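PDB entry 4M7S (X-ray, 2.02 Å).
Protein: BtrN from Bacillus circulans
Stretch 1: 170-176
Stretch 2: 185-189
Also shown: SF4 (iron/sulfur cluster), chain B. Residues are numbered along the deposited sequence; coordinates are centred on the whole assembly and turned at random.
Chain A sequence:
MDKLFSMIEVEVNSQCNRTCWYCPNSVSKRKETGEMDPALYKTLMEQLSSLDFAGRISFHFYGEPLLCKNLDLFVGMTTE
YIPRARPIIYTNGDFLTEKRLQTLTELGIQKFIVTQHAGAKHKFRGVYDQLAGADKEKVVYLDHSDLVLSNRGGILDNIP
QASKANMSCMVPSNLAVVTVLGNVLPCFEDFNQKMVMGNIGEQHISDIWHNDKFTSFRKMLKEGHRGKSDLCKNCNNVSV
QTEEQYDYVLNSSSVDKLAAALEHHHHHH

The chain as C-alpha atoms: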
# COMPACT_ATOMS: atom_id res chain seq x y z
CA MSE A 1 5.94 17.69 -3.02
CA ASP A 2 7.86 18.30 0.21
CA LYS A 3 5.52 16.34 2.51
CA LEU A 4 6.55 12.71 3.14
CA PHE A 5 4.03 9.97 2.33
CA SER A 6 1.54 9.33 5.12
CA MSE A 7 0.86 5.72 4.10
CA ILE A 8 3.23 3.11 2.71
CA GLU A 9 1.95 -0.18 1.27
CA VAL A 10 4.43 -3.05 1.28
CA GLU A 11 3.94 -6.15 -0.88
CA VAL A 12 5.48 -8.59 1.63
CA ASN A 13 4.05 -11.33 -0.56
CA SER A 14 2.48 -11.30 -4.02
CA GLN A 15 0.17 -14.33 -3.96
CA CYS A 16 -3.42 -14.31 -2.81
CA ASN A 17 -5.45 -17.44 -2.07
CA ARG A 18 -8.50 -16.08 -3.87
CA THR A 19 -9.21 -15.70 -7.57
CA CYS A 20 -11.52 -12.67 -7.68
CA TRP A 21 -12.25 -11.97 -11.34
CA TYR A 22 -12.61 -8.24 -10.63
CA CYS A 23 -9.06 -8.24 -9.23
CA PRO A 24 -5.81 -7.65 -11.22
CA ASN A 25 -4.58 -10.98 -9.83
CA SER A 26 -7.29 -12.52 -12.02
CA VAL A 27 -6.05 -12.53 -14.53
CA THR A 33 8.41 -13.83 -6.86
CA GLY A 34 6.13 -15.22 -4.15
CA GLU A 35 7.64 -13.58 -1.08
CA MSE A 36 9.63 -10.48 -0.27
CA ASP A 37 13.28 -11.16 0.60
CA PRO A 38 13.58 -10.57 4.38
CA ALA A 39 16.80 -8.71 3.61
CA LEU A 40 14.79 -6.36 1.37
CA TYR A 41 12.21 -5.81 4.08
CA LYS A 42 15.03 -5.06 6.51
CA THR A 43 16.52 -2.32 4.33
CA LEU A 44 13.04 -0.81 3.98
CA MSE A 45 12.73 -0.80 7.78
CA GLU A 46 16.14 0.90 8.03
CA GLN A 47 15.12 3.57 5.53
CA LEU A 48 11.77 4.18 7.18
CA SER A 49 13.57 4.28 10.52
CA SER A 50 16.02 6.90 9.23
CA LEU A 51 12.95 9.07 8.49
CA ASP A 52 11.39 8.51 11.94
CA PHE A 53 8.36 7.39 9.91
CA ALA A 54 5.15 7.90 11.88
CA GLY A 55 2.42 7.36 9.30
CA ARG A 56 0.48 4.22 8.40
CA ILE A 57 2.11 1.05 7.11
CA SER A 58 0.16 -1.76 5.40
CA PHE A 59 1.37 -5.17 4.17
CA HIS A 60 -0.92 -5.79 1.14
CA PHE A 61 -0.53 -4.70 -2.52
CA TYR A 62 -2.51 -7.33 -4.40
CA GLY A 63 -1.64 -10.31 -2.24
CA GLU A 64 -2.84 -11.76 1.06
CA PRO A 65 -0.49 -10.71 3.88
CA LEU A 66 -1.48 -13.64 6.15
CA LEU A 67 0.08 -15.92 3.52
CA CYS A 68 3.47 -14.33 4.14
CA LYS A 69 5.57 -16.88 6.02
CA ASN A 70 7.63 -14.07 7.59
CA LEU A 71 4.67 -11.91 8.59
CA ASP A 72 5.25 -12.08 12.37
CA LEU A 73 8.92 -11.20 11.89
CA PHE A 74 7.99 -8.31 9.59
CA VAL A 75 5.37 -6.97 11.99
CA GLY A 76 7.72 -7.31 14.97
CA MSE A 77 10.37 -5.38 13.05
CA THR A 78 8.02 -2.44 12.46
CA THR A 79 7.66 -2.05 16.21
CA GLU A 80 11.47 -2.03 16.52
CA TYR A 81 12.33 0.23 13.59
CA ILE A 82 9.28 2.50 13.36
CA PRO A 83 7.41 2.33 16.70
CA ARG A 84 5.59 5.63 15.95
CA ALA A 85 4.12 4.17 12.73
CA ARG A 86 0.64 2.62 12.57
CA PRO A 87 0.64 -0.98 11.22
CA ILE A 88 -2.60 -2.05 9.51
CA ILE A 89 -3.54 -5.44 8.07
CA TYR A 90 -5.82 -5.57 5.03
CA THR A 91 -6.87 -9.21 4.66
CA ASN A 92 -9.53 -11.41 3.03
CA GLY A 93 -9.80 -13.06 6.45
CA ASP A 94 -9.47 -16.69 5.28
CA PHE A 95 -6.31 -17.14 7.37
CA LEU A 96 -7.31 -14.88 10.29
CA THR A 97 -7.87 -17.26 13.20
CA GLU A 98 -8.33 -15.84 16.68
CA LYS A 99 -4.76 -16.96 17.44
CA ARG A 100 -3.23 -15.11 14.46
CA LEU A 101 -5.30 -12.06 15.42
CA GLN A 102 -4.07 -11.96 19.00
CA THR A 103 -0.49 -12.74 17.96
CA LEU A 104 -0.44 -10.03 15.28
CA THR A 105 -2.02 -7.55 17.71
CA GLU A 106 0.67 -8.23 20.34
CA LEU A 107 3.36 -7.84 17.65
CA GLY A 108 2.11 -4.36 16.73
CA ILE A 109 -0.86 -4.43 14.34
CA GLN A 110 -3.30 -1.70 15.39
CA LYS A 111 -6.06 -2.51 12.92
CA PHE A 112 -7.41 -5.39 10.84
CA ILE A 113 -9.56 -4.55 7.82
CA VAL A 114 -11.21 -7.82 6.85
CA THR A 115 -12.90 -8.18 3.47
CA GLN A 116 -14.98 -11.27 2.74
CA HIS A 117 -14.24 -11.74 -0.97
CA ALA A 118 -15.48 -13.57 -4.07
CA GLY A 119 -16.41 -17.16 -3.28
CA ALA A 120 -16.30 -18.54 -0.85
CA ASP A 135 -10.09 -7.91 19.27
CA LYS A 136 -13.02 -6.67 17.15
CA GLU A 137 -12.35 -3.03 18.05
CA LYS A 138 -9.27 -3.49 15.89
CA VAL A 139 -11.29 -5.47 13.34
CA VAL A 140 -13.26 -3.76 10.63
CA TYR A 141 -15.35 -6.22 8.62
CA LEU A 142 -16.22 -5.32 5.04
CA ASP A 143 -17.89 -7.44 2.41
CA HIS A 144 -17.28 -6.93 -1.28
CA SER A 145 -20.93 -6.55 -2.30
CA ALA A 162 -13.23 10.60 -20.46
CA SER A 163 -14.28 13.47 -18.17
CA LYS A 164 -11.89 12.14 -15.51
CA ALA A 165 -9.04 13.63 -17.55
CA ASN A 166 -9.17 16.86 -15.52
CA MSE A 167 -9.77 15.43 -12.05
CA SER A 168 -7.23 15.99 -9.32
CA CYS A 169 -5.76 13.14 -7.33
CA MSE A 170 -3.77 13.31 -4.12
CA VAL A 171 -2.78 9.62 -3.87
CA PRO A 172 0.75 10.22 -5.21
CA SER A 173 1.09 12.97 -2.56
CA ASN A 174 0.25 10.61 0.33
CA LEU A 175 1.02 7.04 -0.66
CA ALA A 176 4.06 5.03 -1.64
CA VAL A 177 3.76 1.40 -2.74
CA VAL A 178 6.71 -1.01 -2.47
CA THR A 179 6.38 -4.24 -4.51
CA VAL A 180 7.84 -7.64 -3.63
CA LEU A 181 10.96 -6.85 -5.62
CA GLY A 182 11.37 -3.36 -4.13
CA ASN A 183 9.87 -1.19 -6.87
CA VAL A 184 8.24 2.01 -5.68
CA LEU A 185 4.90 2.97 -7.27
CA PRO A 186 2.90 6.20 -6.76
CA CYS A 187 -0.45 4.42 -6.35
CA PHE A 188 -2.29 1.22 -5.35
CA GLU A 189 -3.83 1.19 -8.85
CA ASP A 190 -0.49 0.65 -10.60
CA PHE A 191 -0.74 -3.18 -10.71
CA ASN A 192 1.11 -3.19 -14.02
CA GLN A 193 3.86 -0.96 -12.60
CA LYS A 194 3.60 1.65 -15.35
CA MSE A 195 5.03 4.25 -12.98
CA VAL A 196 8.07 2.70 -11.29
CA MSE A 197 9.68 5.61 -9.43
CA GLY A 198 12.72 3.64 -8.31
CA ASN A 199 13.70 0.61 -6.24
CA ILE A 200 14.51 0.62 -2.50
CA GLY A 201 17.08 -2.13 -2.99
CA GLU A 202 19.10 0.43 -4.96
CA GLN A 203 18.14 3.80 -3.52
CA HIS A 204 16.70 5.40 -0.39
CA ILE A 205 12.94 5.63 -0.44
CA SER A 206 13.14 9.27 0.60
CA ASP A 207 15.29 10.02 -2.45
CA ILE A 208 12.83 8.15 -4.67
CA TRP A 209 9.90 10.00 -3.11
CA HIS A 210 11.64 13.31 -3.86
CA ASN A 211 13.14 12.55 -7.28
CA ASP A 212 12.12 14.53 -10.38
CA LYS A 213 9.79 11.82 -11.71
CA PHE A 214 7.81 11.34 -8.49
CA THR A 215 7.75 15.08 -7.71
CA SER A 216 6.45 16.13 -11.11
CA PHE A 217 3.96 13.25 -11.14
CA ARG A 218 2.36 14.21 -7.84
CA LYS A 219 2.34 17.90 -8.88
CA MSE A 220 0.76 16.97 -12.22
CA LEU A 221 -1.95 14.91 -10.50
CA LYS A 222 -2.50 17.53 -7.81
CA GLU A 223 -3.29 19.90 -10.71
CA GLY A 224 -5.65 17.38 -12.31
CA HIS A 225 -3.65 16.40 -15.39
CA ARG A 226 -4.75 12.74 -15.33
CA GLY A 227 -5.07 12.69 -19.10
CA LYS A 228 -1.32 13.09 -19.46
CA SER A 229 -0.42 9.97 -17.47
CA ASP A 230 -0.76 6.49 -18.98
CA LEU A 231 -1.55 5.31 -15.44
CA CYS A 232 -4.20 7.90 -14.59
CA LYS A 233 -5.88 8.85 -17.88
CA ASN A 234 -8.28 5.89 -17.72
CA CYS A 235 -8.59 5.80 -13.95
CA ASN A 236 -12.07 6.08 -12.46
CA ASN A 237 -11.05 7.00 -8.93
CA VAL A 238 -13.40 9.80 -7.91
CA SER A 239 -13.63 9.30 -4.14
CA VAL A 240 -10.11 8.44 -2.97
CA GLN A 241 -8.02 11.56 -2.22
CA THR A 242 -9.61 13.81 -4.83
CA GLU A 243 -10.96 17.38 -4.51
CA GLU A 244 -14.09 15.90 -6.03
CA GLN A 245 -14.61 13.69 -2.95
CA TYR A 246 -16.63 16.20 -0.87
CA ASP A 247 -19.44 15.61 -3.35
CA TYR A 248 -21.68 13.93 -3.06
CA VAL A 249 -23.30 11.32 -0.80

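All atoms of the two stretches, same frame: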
# COMPACT_ATOMS: atom_id res chain seq x y z
N MSE A 170 -4.78 13.08 -5.13
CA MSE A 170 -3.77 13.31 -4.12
C MSE A 170 -3.05 12.04 -3.69
O MSE A 170 -2.16 12.10 -2.86
CB MSE A 170 -4.39 13.99 -2.90
CG MSE A 170 -5.29 15.17 -3.22
SE MSE A 170 -4.40 16.49 -4.32
CE MSE A 170 -2.81 16.72 -3.22
N VAL A 171 -3.44 10.89 -4.25
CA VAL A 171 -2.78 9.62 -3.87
C VAL A 171 -1.25 9.68 -3.99
O VAL A 171 -0.54 9.30 -3.04
CB VAL A 171 -3.35 8.39 -4.63
CG1 VAL A 171 -2.63 7.09 -4.20
CG2 VAL A 171 -4.86 8.27 -4.40
N PRO A 172 -0.72 10.16 -5.13
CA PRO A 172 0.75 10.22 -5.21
C PRO A 172 1.38 11.22 -4.23
O PRO A 172 2.61 11.22 -4.11
CB PRO A 172 1.03 10.68 -6.65
CG PRO A 172 -0.24 10.40 -7.40
CD PRO A 172 -1.35 10.57 -6.40
N SER A 173 0.58 12.05 -3.57
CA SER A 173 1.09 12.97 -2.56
C SER A 173 1.12 12.34 -1.15
O SER A 173 1.74 12.90 -0.23
CB SER A 173 0.26 14.25 -2.51
OG SER A 173 0.23 14.87 -3.78
N ASN A 174 0.44 11.21 -0.99
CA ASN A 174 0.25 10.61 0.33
C ASN A 174 0.71 9.16 0.46
O ASN A 174 0.90 8.65 1.57
CB ASN A 174 -1.24 10.66 0.72
CG ASN A 174 -1.71 12.07 1.00
OD1 ASN A 174 -1.13 12.76 1.83
ND2 ASN A 174 -2.74 12.50 0.29
N LEU A 175 0.87 8.49 -0.67
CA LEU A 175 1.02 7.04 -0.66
C LEU A 175 2.22 6.62 -1.48
O LEU A 175 2.41 7.09 -2.61
CB LEU A 175 -0.26 6.42 -1.25
CG LEU A 175 -0.56 4.91 -1.24
CD1 LEU A 175 -0.42 4.32 -2.63
CD2 LEU A 175 0.28 4.15 -0.23
N ALA A 176 3.05 5.76 -0.90
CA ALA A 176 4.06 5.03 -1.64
C ALA A 176 3.72 3.54 -1.60
O ALA A 176 3.31 3.03 -0.55
CB ALA A 176 5.45 5.28 -1.05
N LEU A 185 5.96 2.49 -6.38
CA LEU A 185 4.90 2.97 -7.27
C LEU A 185 4.17 4.12 -6.56
O LEU A 185 4.17 4.19 -5.32
CB LEU A 185 3.91 1.85 -7.60
CG LEU A 185 4.50 0.47 -7.92
CD1 LEU A 185 3.38 -0.56 -8.08
CD2 LEU A 185 5.38 0.50 -9.18
N PRO A 186 3.55 5.03 -7.33
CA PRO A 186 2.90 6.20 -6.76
C PRO A 186 1.46 5.93 -6.33
O PRO A 186 0.83 6.82 -5.79
CB PRO A 186 2.89 7.19 -7.93
CG PRO A 186 2.74 6.32 -9.12
CD PRO A 186 3.54 5.07 -8.81
N CYS A 187 0.96 4.71 -6.58
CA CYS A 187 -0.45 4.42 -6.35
C CYS A 187 -0.80 2.93 -6.28
O CYS A 187 -0.12 2.09 -6.88
CB CYS A 187 -1.29 5.06 -7.45
SG CYS A 187 -3.00 4.54 -7.36
N PHE A 188 -1.87 2.61 -5.56
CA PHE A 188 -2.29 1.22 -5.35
C PHE A 188 -2.93 0.67 -6.63
O PHE A 188 -3.18 -0.54 -6.74
CB PHE A 188 -3.31 1.15 -4.21
CG PHE A 188 -4.42 2.16 -4.35
CD1 PHE A 188 -5.51 1.92 -5.18
CD2 PHE A 188 -4.35 3.38 -3.68
CE1 PHE A 188 -6.51 2.86 -5.34
CE2 PHE A 188 -5.35 4.32 -3.82
CZ PHE A 188 -6.44 4.06 -4.65
N GLU A 189 -3.23 1.56 -7.57
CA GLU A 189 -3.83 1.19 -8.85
C GLU A 189 -2.81 0.63 -9.83
O GLU A 189 -3.16 -0.11 -10.75
CB GLU A 189 -4.51 2.41 -9.49
CG GLU A 189 -5.78 2.88 -8.80
CD GLU A 189 -7.00 2.04 -9.17
OE1 GLU A 189 -7.07 1.54 -10.32
OE2 GLU A 189 -7.90 1.89 -8.32
FE1 SF4 B . -6.07 6.85 -10.28
FE2 SF4 B . -3.74 8.01 -10.95
FE3 SF4 B . -3.87 6.29 -8.91
FE4 SF4 B . -4.92 8.73 -8.70
S1 SF4 B . -2.67 8.26 -8.92
S2 SF4 B . -5.92 6.79 -8.00
S3 SF4 B . -5.77 9.06 -10.80
S4 SF4 B . -4.22 5.75 -11.11

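No hydrogen bond crosses between the two stretches, and the 287 Å² they bury together is a matter of packing. Taken in order along the second stretch, the contact begins with Leu185, which takes part through its backbone: its O lies 3.8 Å from Ala176 CA, while its CA-to-CB bond points sideways and the end of the side chain leads away from the first stretch.

Pro186 is the point of closest backbone approach, with its CA 4.8 Å from Pro172 CA. Its carbonyl does much of the work. Pro186 O sits 3.5 Å from Pro172 CA, and the angle of 136° at the hydrogen supports a CA-H...O contact; the same Pro186 O is 3.8 Å from Val171 CG1. The two proline rings meet as apolar surfaces, Pro172 CB to Pro186 CB at 4.2 Å.

Cys187 combines packing with metal binding. Its chi1 of 172° (t) accompanies a thiolate position from which Cys187 SG binds SF4 FE3 at 2.5 Å. In packing, Val171 CG1 reaches Cys187 CB at 4.1 Å and Leu175 CD1 reaches Cys187 CA at 3.7 Å. Pro172 also borders the cluster, its CG being 3.6 Å from SF4 S1.

Phe188 starts sideways from its CA, but in the p rotamer (chi1 49°) its ring comes nearer the first stretch. Val171 CG1 lies 3.9 Å from Phe188 CE2 and Leu175 CD1 4.2 Å from Phe188 CD2, both oblique to the ring. Leu175 CD1 also approaches Phe188 N at 3.7 Å, so one methyl touches backbone and ring.

Glu189 does not touch the first stretch. Its amide instead hydrogen-bonds to the ligating sulfur: Glu189 N donates to Cys187 SG at 3.0 Å, with a nearly straight 166° angle, and Glu189 CB lies 3.7 Å from SF4 S4.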